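Local coordinates for structural protein VP1 (Trichodysplasia spinulosa-associated polyomavirus, PDB 4U60), which forms the pentameric capsomers of the viral coat and binds sialylated glycans of the GM1 type, probably to attach the virus to host cells, at residues Leu29-Gly34 with Ile65-Ala71; Met128-Ala134 with Arg202-Thr208; Val244-Val250 with Arg263-Phe269. The contacts are given in a common frame with arbitrary orientation. Where two conformers were deposited one is given. Residues are numbered along the deposited sequence.

Contact 1. Residues Leu29-Gly34 with Ile65-Ala71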
loop_
_atom_site.group_PDB
_atom_site.type_symbol
_atom_site.label_atom_id
_atom_site.label_comp_id
_atom_site.label_asym_id
_atom_site.label_seq_id
_atom_site.Cartn_x
_atom_site.Cartn_y
_atom_site.Cartn_z
ATOM N N LEU C 29 -24.424 13.542 -7.257
ATOM C CA LEU C 29 -24.257 14.809 -6.572
ATOM C C LEU C 29 -23.021 15.515 -7.104
ATOM O O LEU C 29 -21.930 14.952 -7.112
ATOM C CB LEU C 29 -24.118 14.598 -5.063
ATOM C CG LEU C 29 -25.376 14.058 -4.370
ATOM C CD1 LEU C 29 -25.045 13.709 -2.929
ATOM C CD2 LEU C 29 -26.533 15.049 -4.438
ATOM N N ASN C 30 -23.215 16.755 -7.549
ATOM C CA ASN C 30 -22.092 17.582 -7.925
ATOM C C ASN C 30 -21.369 18.130 -6.705
ATOM O O ASN C 30 -21.939 18.302 -5.625
ATOM C CB ASN C 30 -22.511 18.704 -8.875
ATOM C CG ASN C 30 -22.517 18.253 -10.323
ATOM O OD1 ASN C 30 -21.518 17.732 -10.822
ATOM N ND2 ASN C 30 -23.634 18.416 -10.989
ATOM N N THR C 31 -20.085 18.393 -6.915
ATOM C CA THR C 31 -19.190 18.797 -5.851
ATOM C C THR C 31 -19.487 20.223 -5.376
ATOM O O THR C 31 -20.009 21.069 -6.157
ATOM C CB THR C 31 -17.727 18.671 -6.312
ATOM O OG1 THR C 31 -16.860 18.650 -5.183
ATOM C CG2 THR C 31 -17.320 19.801 -7.222
ATOM N N ARG C 32 -19.190 20.479 -4.099
ATOM C CA ARG C 32 -19.408 21.785 -3.478
ATOM C C ARG C 32 -18.100 22.292 -2.868
ATOM O O ARG C 32 -17.891 22.314 -1.656
ATOM C CB ARG C 32 -20.534 21.718 -2.451
ATOM C CG ARG C 32 -21.854 21.200 -3.029
ATOM C CD ARG C 32 -22.412 22.164 -4.043
ATOM N NE ARG C 32 -23.640 21.731 -4.706
ATOM C CZ ARG C 32 -23.786 21.589 -6.016
ATOM N NH1 ARG C 32 -22.770 21.765 -6.861
ATOM N NH2 ARG C 32 -24.991 21.270 -6.504
ATOM N N MET C 33 -17.211 22.722 -3.750
ATOM C CA MET C 33 -15.905 23.181 -3.329
ATOM C C MET C 33 -15.817 24.641 -2.939
ATOM O O MET C 33 -14.841 25.046 -2.325
ATOM C CB MET C 33 -14.907 22.902 -4.450
ATOM C CG MET C 33 -14.636 21.416 -4.711
ATOM S SD MET C 33 -13.866 20.539 -3.327
ATOM C CE MET C 33 -15.279 19.760 -2.553
ATOM N N GLY C 34 -16.814 25.438 -3.319
ATOM C CA GLY C 34 -16.842 26.857 -2.962
ATOM C C GLY C 34 -17.508 27.702 -4.024
ATOM O O GLY C 34 -18.290 28.605 -3.707
ATOM N N ILE C 65 -14.006 27.559 0.925
ATOM C CA ILE C 65 -14.024 26.363 1.730
ATOM C C ILE C 65 -15.056 25.327 1.238
ATOM O O ILE C 65 -16.204 25.645 0.950
ATOM C CB ILE C 65 -14.107 26.604 3.235
ATOM C CG1 ILE C 65 -15.456 27.146 3.530
ATOM C CG2 ILE C 65 -12.943 27.450 3.810
ATOM C CD1 ILE C 65 -16.354 26.028 3.956
ATOM N N PRO C 66 -14.607 24.084 1.116
ATOM C CA PRO C 66 -15.482 22.995 0.705
ATOM C C PRO C 66 -16.576 22.655 1.717
ATOM O O PRO C 66 -16.352 22.753 2.931
ATOM C CB PRO C 66 -14.515 21.826 0.545
ATOM C CG PRO C 66 -13.219 22.473 0.187
ATOM C CD PRO C 66 -13.187 23.754 0.947
ATOM N N THR C 67 -17.735 22.236 1.204
ATOM C CA THR C 67 -18.864 21.842 2.029
ATOM C C THR C 67 -19.355 20.468 1.586
ATOM O O THR C 67 -18.960 19.963 0.522
ATOM C CB THR C 67 -20.018 22.854 1.946
ATOM O OG1 THR C 67 -20.327 23.119 0.576
ATOM C CG2 THR C 67 -19.642 24.151 2.635
ATOM N N TYR C 68 -20.166 19.839 2.414
ATOM C CA TYR C 68 -20.786 18.559 2.042
ATOM C C TYR C 68 -21.841 18.725 0.963
ATOM O O TYR C 68 -22.626 19.697 0.953
ATOM C CB TYR C 68 -21.393 17.857 3.249
ATOM C CG TYR C 68 -20.368 17.408 4.271
ATOM C CD1 TYR C 68 -19.591 16.287 4.029
ATOM C CD2 TYR C 68 -20.146 18.119 5.438
ATOM C CE1 TYR C 68 -18.657 15.850 4.953
ATOM C CE2 TYR C 68 -19.205 17.711 6.362
ATOM C CZ TYR C 68 -18.443 16.577 6.101
ATOM O OH TYR C 68 -17.494 16.151 7.006
ATOM N N SER C 69 -21.856 17.777 0.025
ATOM C CA SER C 69 -22.985 17.607 -0.857
ATOM C C SER C 69 -24.018 16.733 -0.163
ATOM O O SER C 69 -23.668 15.791 0.536
ATOM C CB SER C 69 -22.549 16.920 -2.139
ATOM O OG SER C 69 -21.556 17.692 -2.808
ATOM N N THR C 70 -25.295 17.001 -0.391
ATOM C CA THR C 70 -26.337 16.170 0.182
ATOM C C THR C 70 -27.664 16.346 -0.561
ATOM O O THR C 70 -27.939 17.382 -1.174
ATOM C CB THR C 70 -26.525 16.453 1.692
ATOM O OG1 THR C 70 -27.278 15.395 2.306
ATOM C CG2 THR C 70 -27.224 17.780 1.937
ATOM N N ALA C 71 -28.465 15.294 -0.502
ATOM C CA ALA C 71 -29.826 15.313 -1.048
ATOM C C ALA C 71 -30.711 14.379 -0.253
ATOM O O ALA C 71 -30.241 13.364 0.300
ATOM C CB ALA C 71 -29.839 14.876 -2.509
HETATM O O HOH W 1 -20.649 15.862 -4.743
HETATM O O HOH W 2 -19.079 18.490 -1.931
HETATM O O HOH W 3 -18.820 25.111 -0.515
#
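This is a water-mediated contact between two chain pieces in the jelly-roll fold of a polyomavirus coat protein. Residues 29-34 leave strand 12-29, and residues 65-71 lead into strand 69-74. They run roughly antiparallel but do not form a regular sheet pair. T67 N donates a hydrogen bond to R32 O at 2.9 Å. Three waters bridge backbone and side-chain groups of the two segments. Water 2 accepts from R32 N and donates to T67 O and S69 OG. Water 1 donates to S69 OG and, weakly, to L29 O. Water 3 joins R32 O, I65 O and T67 OG1. Apolar contacts lie at both ends: L29 CD2 is 3.8 Å from A71 CB, and M33 CE is 3.8 Å from P66 CB. The guanidinium of R32 turns away to a salt bridge with D183. G34 has phi 148° and psi -45°, where a CB would press on the preceding carbonyl, so glycine suits this turn. N30 OD1 accepts from L172 N of a second subunit, so this loop also takes part in the pentamer. The P66 CA also meets R32 O at 3.4 Å in a CA-H...O contact.

Contact 2. Residues Met128-Ala134 with Arg202-Thr208. With EDO (1,2-ethanediol), chain S.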
loop_
_atom_site.group_PDB
_atom_site.type_symbol
_atom_site.label_atom_id
_atom_site.label_comp_id
_atom_site.label_asym_id
_atom_site.label_seq_id
_atom_site.Cartn_x
_atom_site.Cartn_y
_atom_site.Cartn_z
ATOM N N MET C 128 -3.959 17.175 -1.197
ATOM C CA MET C 128 -4.935 16.618 -0.288
ATOM C C MET C 128 -6.119 15.946 -0.995
ATOM O O MET C 128 -6.736 16.547 -1.884
ATOM C CB MET C 128 -5.476 17.769 0.564
ATOM C CG MET C 128 -6.425 17.307 1.616
ATOM S SD MET C 128 -7.400 18.675 2.271
ATOM C CE MET C 128 -6.126 19.703 2.937
ATOM N N ASN C 129 -6.435 14.713 -0.574
ATOM C CA ASN C 129 -7.633 14.008 -1.004
ATOM C C ASN C 129 -8.509 13.735 0.192
ATOM O O ASN C 129 -8.010 13.387 1.269
ATOM C CB ASN C 129 -7.318 12.701 -1.735
ATOM C CG ASN C 129 -7.213 12.891 -3.240
ATOM O OD1 ASN C 129 -8.054 12.384 -3.998
ATOM N ND2 ASN C 129 -6.237 13.694 -3.670
ATOM N N PHE C 130 -9.806 13.915 0.001
ATOM C CA PHE C 130 -10.801 13.650 1.044
ATOM C C PHE C 130 -12.011 13.077 0.356
ATOM O O PHE C 130 -12.573 13.716 -0.534
ATOM C CB PHE C 130 -11.131 14.918 1.842
ATOM C CG PHE C 130 -12.234 14.752 2.851
ATOM C CD1 PHE C 130 -12.024 14.032 4.014
ATOM C CD2 PHE C 130 -13.479 15.316 2.638
ATOM C CE1 PHE C 130 -13.058 13.895 4.948
ATOM C CE2 PHE C 130 -14.503 15.177 3.567
ATOM C CZ PHE C 130 -14.286 14.464 4.712
ATOM N N HIS C 131 -12.404 11.868 0.745
ATOM C CA HIS C 131 -13.503 11.150 0.106
ATOM C C HIS C 131 -14.383 10.538 1.146
ATOM O O HIS C 131 -13.920 9.746 1.965
ATOM C CB HIS C 131 -12.979 10.062 -0.842
ATOM C CG HIS C 131 -12.104 10.629 -1.895
ATOM N ND1 HIS C 131 -12.626 11.232 -3.011
ATOM C CD2 HIS C 131 -10.768 10.802 -1.963
ATOM C CE1 HIS C 131 -11.647 11.732 -3.742
ATOM N NE2 HIS C 131 -10.509 11.479 -3.127
ATOM N N MET C 132 -15.655 10.921 1.119
ATOM C CA MET C 132 -16.589 10.268 1.994
ATOM C C MET C 132 -17.959 10.215 1.360
ATOM O O MET C 132 -18.304 11.001 0.476
ATOM C CB MET C 132 -16.626 10.945 3.357
ATOM C CG MET C 132 -17.285 12.304 3.345
ATOM S SD MET C 132 -19.097 12.267 3.452
ATOM C CE MET C 132 -19.438 11.688 5.109
ATOM N N PHE C 133 -18.706 9.192 1.745
ATOM C CA PHE C 133 -20.111 9.143 1.363
ATOM C C PHE C 133 -20.893 8.514 2.508
ATOM O O PHE C 133 -20.343 7.831 3.374
ATOM C CB PHE C 133 -20.365 8.411 0.035
ATOM C CG PHE C 133 -20.163 6.926 0.095
ATOM C CD1 PHE C 133 -18.905 6.376 -0.097
ATOM C CD2 PHE C 133 -21.227 6.087 0.341
ATOM C CE1 PHE C 133 -18.702 5.006 -0.052
ATOM C CE2 PHE C 133 -21.017 4.704 0.396
ATOM C CZ PHE C 133 -19.756 4.177 0.199
ATOM N N ALA C 134 -22.183 8.814 2.521
ATOM C CA ALA C 134 -23.082 8.292 3.523
ATOM C C ALA C 134 -24.442 8.063 2.886
ATOM O O ALA C 134 -24.884 8.836 2.014
ATOM C CB ALA C 134 -23.196 9.250 4.684
ATOM N N ARG C 202 -25.145 4.689 7.165
ATOM C CA ARG C 202 -23.803 4.119 7.040
ATOM C C ARG C 202 -22.936 5.170 6.392
ATOM O O ARG C 202 -23.331 5.768 5.394
ATOM C CB ARG C 202 -23.825 2.879 6.158
ATOM C CG ARG C 202 -24.890 1.867 6.522
ATOM C CD ARG C 202 -24.766 1.355 7.954
ATOM N NE ARG C 202 -25.804 0.362 8.155
ATOM C CZ ARG C 202 -26.880 0.497 8.923
ATOM N NH1 ARG C 202 -27.067 1.552 9.729
ATOM N NH2 ARG C 202 -27.764 -0.467 8.904
ATOM N N TYR C 203 -21.754 5.406 6.939
ATOM C CA TYR C 203 -20.818 6.353 6.312
ATOM C C TYR C 203 -19.406 5.769 6.232
ATOM O O TYR C 203 -19.025 4.906 7.024
ATOM C CB TYR C 203 -20.790 7.731 7.020
ATOM C CG TYR C 203 -20.415 7.700 8.484
ATOM C CD1 TYR C 203 -19.080 7.668 8.894
ATOM C CD2 TYR C 203 -21.399 7.727 9.467
ATOM C CE1 TYR C 203 -18.747 7.645 10.246
ATOM C CE2 TYR C 203 -21.086 7.711 10.814
ATOM C CZ TYR C 203 -19.766 7.662 11.201
ATOM O OH TYR C 203 -19.443 7.633 12.530
ATOM N N TYR C 204 -18.681 6.227 5.214
ATOM C CA TYR C 204 -17.353 5.710 4.882
ATOM C C TYR C 204 -16.543 6.887 4.441
ATOM O O TYR C 204 -16.962 7.621 3.555
ATOM C CB TYR C 204 -17.405 4.670 3.734
ATOM C CG TYR C 204 -18.498 3.647 3.883
ATOM C CD1 TYR C 204 -19.821 3.970 3.576
ATOM C CD2 TYR C 204 -18.228 2.373 4.330
ATOM C CE1 TYR C 204 -20.844 3.048 3.735
ATOM C CE2 TYR C 204 -19.256 1.432 4.474
ATOM C CZ TYR C 204 -20.556 1.784 4.171
ATOM O OH TYR C 204 -21.610 0.885 4.291
ATOM N N GLY C 205 -15.341 7.033 4.992
ATOM C CA GLY C 205 -14.508 8.163 4.614
ATOM C C GLY C 205 -13.021 7.871 4.683
ATOM O O GLY C 205 -12.574 6.956 5.386
ATOM N N SER C 206 -12.257 8.661 3.918
ATOM C CA SER C 206 -10.812 8.609 3.927
ATOM C C SER C 206 -10.220 9.991 3.697
ATOM O O SER C 206 -10.829 10.851 3.067
ATOM C CB SER C 206 -10.281 7.665 2.852
ATOM O OG SER C 206 -10.657 8.106 1.577
ATOM N N TYR C 207 -9.006 10.168 4.193
ATOM C CA TYR C 207 -8.268 11.411 4.030
ATOM C C TYR C 207 -6.816 11.050 3.764
ATOM O O TYR C 207 -6.223 10.243 4.500
ATOM C CB TYR C 207 -8.358 12.239 5.302
ATOM C CG TYR C 207 -7.518 13.489 5.330
ATOM C CD1 TYR C 207 -6.202 13.459 5.804
ATOM C CD2 TYR C 207 -8.045 14.712 4.928
ATOM C CE1 TYR C 207 -5.427 14.616 5.854
ATOM C CE2 TYR C 207 -7.280 15.871 4.972
ATOM C CZ TYR C 207 -5.971 15.815 5.445
ATOM O OH TYR C 207 -5.229 16.986 5.519
ATOM N N THR C 208 -6.238 11.620 2.704
ATOM C CA THR C 208 -4.804 11.563 2.479
ATOM C C THR C 208 -4.320 12.998 2.361
ATOM O O THR C 208 -4.785 13.730 1.489
ATOM C CB THR C 208 -4.476 10.833 1.178
ATOM O OG1 THR C 208 -4.948 9.487 1.259
ATOM C CG2 THR C 208 -3.003 10.850 0.897
HETATM C C1 EDO S . -30.547 0.685 10.608
HETATM O O1 EDO S . -29.547 -0.242 11.048
HETATM C C2 EDO S . -31.919 0.333 11.192
HETATM O O2 EDO S . -32.601 1.514 11.658
#
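Strands 129-136 and 201-208 pair here as regular antiparallel neighbours; the axes of 129-134 and 202-208 approach to 4.6 Å. Three hydrogen-bonded pairs satisfy six N-H groups and six carbonyls. N129 N meets T208 O at 2.8 Å, and T208 N meets N129 O at 2.9 Å. H131 with S206 and F133 with Y204 repeat the pattern at 2.8 to 3.0 Å between backbone N and O. The other edge of 128-134 bonds to strand 241-254, as in F130 with I249. H131 is satisfied at both ring nitrogens: NE2 donates to N129 OD1 at 2.8 Å, and ND1 bonds to D248. R202 NH2 donates to O1 of a 1,2-ethanediol, probably from the crystallisation liquor, at 2.8 Å, while its NE donates to L227 O. Y203 OH bonds to E98 of a third subunit. The F133 and Y204 rings are near parallel but slid apart, with centroids 4.8 Å apart. Residues 204-208 also pair with a strand of that third subunit. Such a sheet continuing between subunits fits the jelly-roll pentamer of polyomavirus VP1.

Contact 3. Residues Val244-Val250 with Arg263-Phe269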
loop_
_atom_site.group_PDB
_atom_site.type_symbol
_atom_site.label_atom_id
_atom_site.label_comp_id
_atom_site.label_asym_id
_atom_site.label_seq_id
_atom_site.Cartn_x
_atom_site.Cartn_y
_atom_site.Cartn_z
ATOM N N VAL C 244 -28.612 10.952 1.080
ATOM C CA VAL C 244 -27.324 10.638 0.473
ATOM C C VAL C 244 -26.433 11.853 0.619
ATOM O O VAL C 244 -26.858 12.976 0.323
ATOM C CB VAL C 244 -27.500 10.282 -1.016
ATOM C CG1 VAL C 244 -26.173 9.919 -1.637
ATOM C CG2 VAL C 244 -28.507 9.144 -1.163
ATOM N N SER C 245 -25.189 11.619 1.051
ATOM C CA SER C 245 -24.272 12.720 1.309
ATOM C C SER C 245 -22.879 12.336 0.879
ATOM O O SER C 245 -22.538 11.156 0.921
ATOM C CB SER C 245 -24.251 13.069 2.801
ATOM O OG SER C 245 -25.576 13.264 3.312
ATOM N N CYS C 246 -22.060 13.320 0.535
ATOM C CA CYS C 246 -20.691 13.006 0.123
ATOM C C CYS C 246 -19.794 14.221 0.048
ATOM O O CYS C 246 -20.263 15.360 0.148
ATOM C CB CYS C 246 -20.681 12.262 -1.219
ATOM S SG CYS C 246 -21.323 13.203 -2.622
ATOM N N CYS C 247 -18.493 13.956 -0.107
ATOM C CA CYS C 247 -17.529 14.985 -0.440
ATOM C C CYS C 247 -16.354 14.276 -1.091
ATOM O O CYS C 247 -15.888 13.264 -0.581
ATOM C CB CYS C 247 -17.084 15.765 0.789
ATOM S SG CYS C 247 -16.010 17.168 0.407
ATOM N N ASP C 248 -15.893 14.794 -2.220
ATOM C CA ASP C 248 -14.761 14.203 -2.942
ATOM C C ASP C 248 -13.777 15.255 -3.434
ATOM O O ASP C 248 -13.867 15.747 -4.555
ATOM C CB ASP C 248 -15.276 13.342 -4.103
ATOM C CG ASP C 248 -15.998 12.109 -3.624
ATOM O OD1 ASP C 248 -15.283 11.139 -3.224
ATOM O OD2 ASP C 248 -17.252 12.116 -3.584
ATOM N N ILE C 249 -12.813 15.578 -2.582
ATOM C CA ILE C 249 -11.745 16.512 -2.926
ATOM C C ILE C 249 -10.597 15.702 -3.517
ATOM O O ILE C 249 -10.168 14.711 -2.914
ATOM C CB ILE C 249 -11.239 17.211 -1.659
ATOM C CG1 ILE C 249 -12.367 18.079 -1.080
ATOM C CG2 ILE C 249 -9.967 17.994 -1.931
ATOM C CD1 ILE C 249 -12.125 18.580 0.325
ATOM N N VAL C 250 -10.111 16.105 -4.680
ATOM C CA VAL C 250 -9.053 15.336 -5.370
ATOM C C VAL C 250 -7.717 16.046 -5.435
ATOM O O VAL C 250 -6.755 15.489 -5.944
ATOM C CB VAL C 250 -9.491 14.868 -6.765
ATOM C CG1 VAL C 250 -10.614 13.852 -6.671
ATOM C CG2 VAL C 250 -9.913 16.056 -7.623
ATOM N N ARG C 263 -10.093 21.324 -5.881
ATOM C CA ARG C 263 -10.829 20.689 -6.971
ATOM C C ARG C 263 -11.589 19.473 -6.454
ATOM O O ARG C 263 -11.002 18.637 -5.751
ATOM C CB ARG C 263 -9.872 20.243 -8.063
ATOM C CG ARG C 263 -10.487 19.447 -9.205
ATOM C CD ARG C 263 -11.688 20.154 -9.833
ATOM N NE ARG C 263 -12.024 19.625 -11.146
ATOM C CZ ARG C 263 -13.177 19.836 -11.772
ATOM N NH1 ARG C 263 -14.134 20.522 -11.174
ATOM N NH2 ARG C 263 -13.400 19.308 -12.964
ATOM N N GLY C 264 -12.882 19.397 -6.808
ATOM C CA GLY C 264 -13.754 18.314 -6.416
ATOM C C GLY C 264 -14.348 17.630 -7.616
ATOM O O GLY C 264 -14.384 18.216 -8.702
ATOM N N LEU C 265 -14.803 16.381 -7.418
ATOM C CA LEU C 265 -15.467 15.628 -8.468
ATOM C C LEU C 265 -16.851 15.163 -8.007
ATOM O O LEU C 265 -17.092 15.005 -6.798
ATOM C CB LEU C 265 -14.629 14.417 -8.886
ATOM C CG LEU C 265 -13.330 14.745 -9.652
ATOM C CD1 LEU C 265 -12.586 13.451 -9.936
ATOM C CD2 LEU C 265 -13.577 15.494 -10.952
ATOM N N PRO C 266 -17.746 14.910 -8.969
ATOM C CA PRO C 266 -19.063 14.412 -8.624
ATOM C C PRO C 266 -19.028 12.937 -8.229
ATOM O O PRO C 266 -18.069 12.229 -8.534
ATOM C CB PRO C 266 -19.878 14.605 -9.914
ATOM C CG PRO C 266 -18.898 14.919 -11.011
ATOM C CD PRO C 266 -17.524 14.949 -10.424
ATOM N N ARG C 267 -20.069 12.498 -7.541
ATOM C CA ARG C 267 -20.214 11.107 -7.169
ATOM C C ARG C 267 -21.582 10.614 -7.624
ATOM O O ARG C 267 -22.601 11.313 -7.481
ATOM C CB ARG C 267 -20.078 10.949 -5.660
ATOM C CG ARG C 267 -20.204 9.516 -5.175
ATOM C CD ARG C 267 -19.876 9.434 -3.688
ATOM N NE ARG C 267 -18.436 9.473 -3.400
ATOM C CZ ARG C 267 -17.643 8.404 -3.306
ATOM N NH1 ARG C 267 -18.117 7.172 -3.514
ATOM N NH2 ARG C 267 -16.362 8.547 -3.003
ATOM N N TYR C 268 -21.575 9.395 -8.146
ATOM C CA TYR C 268 -22.764 8.690 -8.590
ATOM C C TYR C 268 -23.165 7.635 -7.575
ATOM O O TYR C 268 -22.309 7.046 -6.922
ATOM C CB TYR C 268 -22.435 8.015 -9.918
ATOM C CG TYR C 268 -23.451 6.989 -10.350
ATOM C CD1 TYR C 268 -24.576 7.365 -11.073
ATOM C CD2 TYR C 268 -23.283 5.645 -10.039
ATOM C CE1 TYR C 268 -25.528 6.420 -11.481
ATOM C CE2 TYR C 268 -24.214 4.697 -10.444
ATOM C CZ TYR C 268 -25.326 5.088 -11.173
ATOM O OH TYR C 268 -26.248 4.150 -11.587
ATOM N N PHE C 269 -24.467 7.387 -7.460
ATOM C CA PHE C 269 -25.009 6.380 -6.564
ATOM C C PHE C 269 -26.116 5.588 -7.235
ATOM O O PHE C 269 -26.974 6.163 -7.895
ATOM C CB PHE C 269 -25.642 7.015 -5.315
ATOM C CG PHE C 269 -24.744 7.930 -4.534
ATOM C CD1 PHE C 269 -24.612 9.263 -4.903
ATOM C CD2 PHE C 269 -24.098 7.486 -3.377
ATOM C CE1 PHE C 269 -23.843 10.137 -4.157
ATOM C CE2 PHE C 269 -23.302 8.369 -2.646
ATOM C CZ PHE C 269 -23.188 9.683 -3.059
HETATM O O HOH W 4 -18.520 14.350 -4.569
#
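The unusual feature is a gap between two strands of one beta hairpin, spanned by a buried salt bridge. In this part of the VP1 jelly roll, strand 241-254 pairs with the start of 263-269 and then parts from it. At I249 and G264 the CA atoms are 4.4 Å apart. V250 N donates to R263 O at 2.9 Å, and L265 N to D248 O at 3.1 Å. Past L265 the chains diverge, and the axes of 244-250 and 267-269 come no closer than 8.9 Å. Side chains fill the space. R267 grips D248 with two bonds, NH2 to OD1 at 2.8 Å and NE to OD2 at 2.9 Å. D248 OD1 also bonds to H131, and R267 NH1 to T97. Water 4 donates to D248 OD2 and L265 O. V250 CG1 packs on L265 CD1 at 3.8 Å. C246 SG lies at the edge of the F269 ring. V244 CG1 sits over the face of that ring in a CH-pi contact, 3.3 Å from its centroid.

Overall arrangement
The three contacts follow one another along the chain, each closing before the next opens. All reach the same antiparallel sheet. Strand 241-254 of contact 3 joins them. One of its neighbours is strand 69-74 of contact 1, through S69 N and C246 O at 2.9 Å. Another is strand 129-136 of contact 2, through F130 O and I249 N at 2.8 Å. The centres of contacts 1 and 3 are about 7 Å apart, those of 2 and 3 about 9 Å, and those of 1 and 2 about 13 Å. Contacts 1 and 2 meet where Y68 packs on M132. The centres of all three lie about 7 to 8 Å from the chain centre, and all three also touch neighbouring subunits.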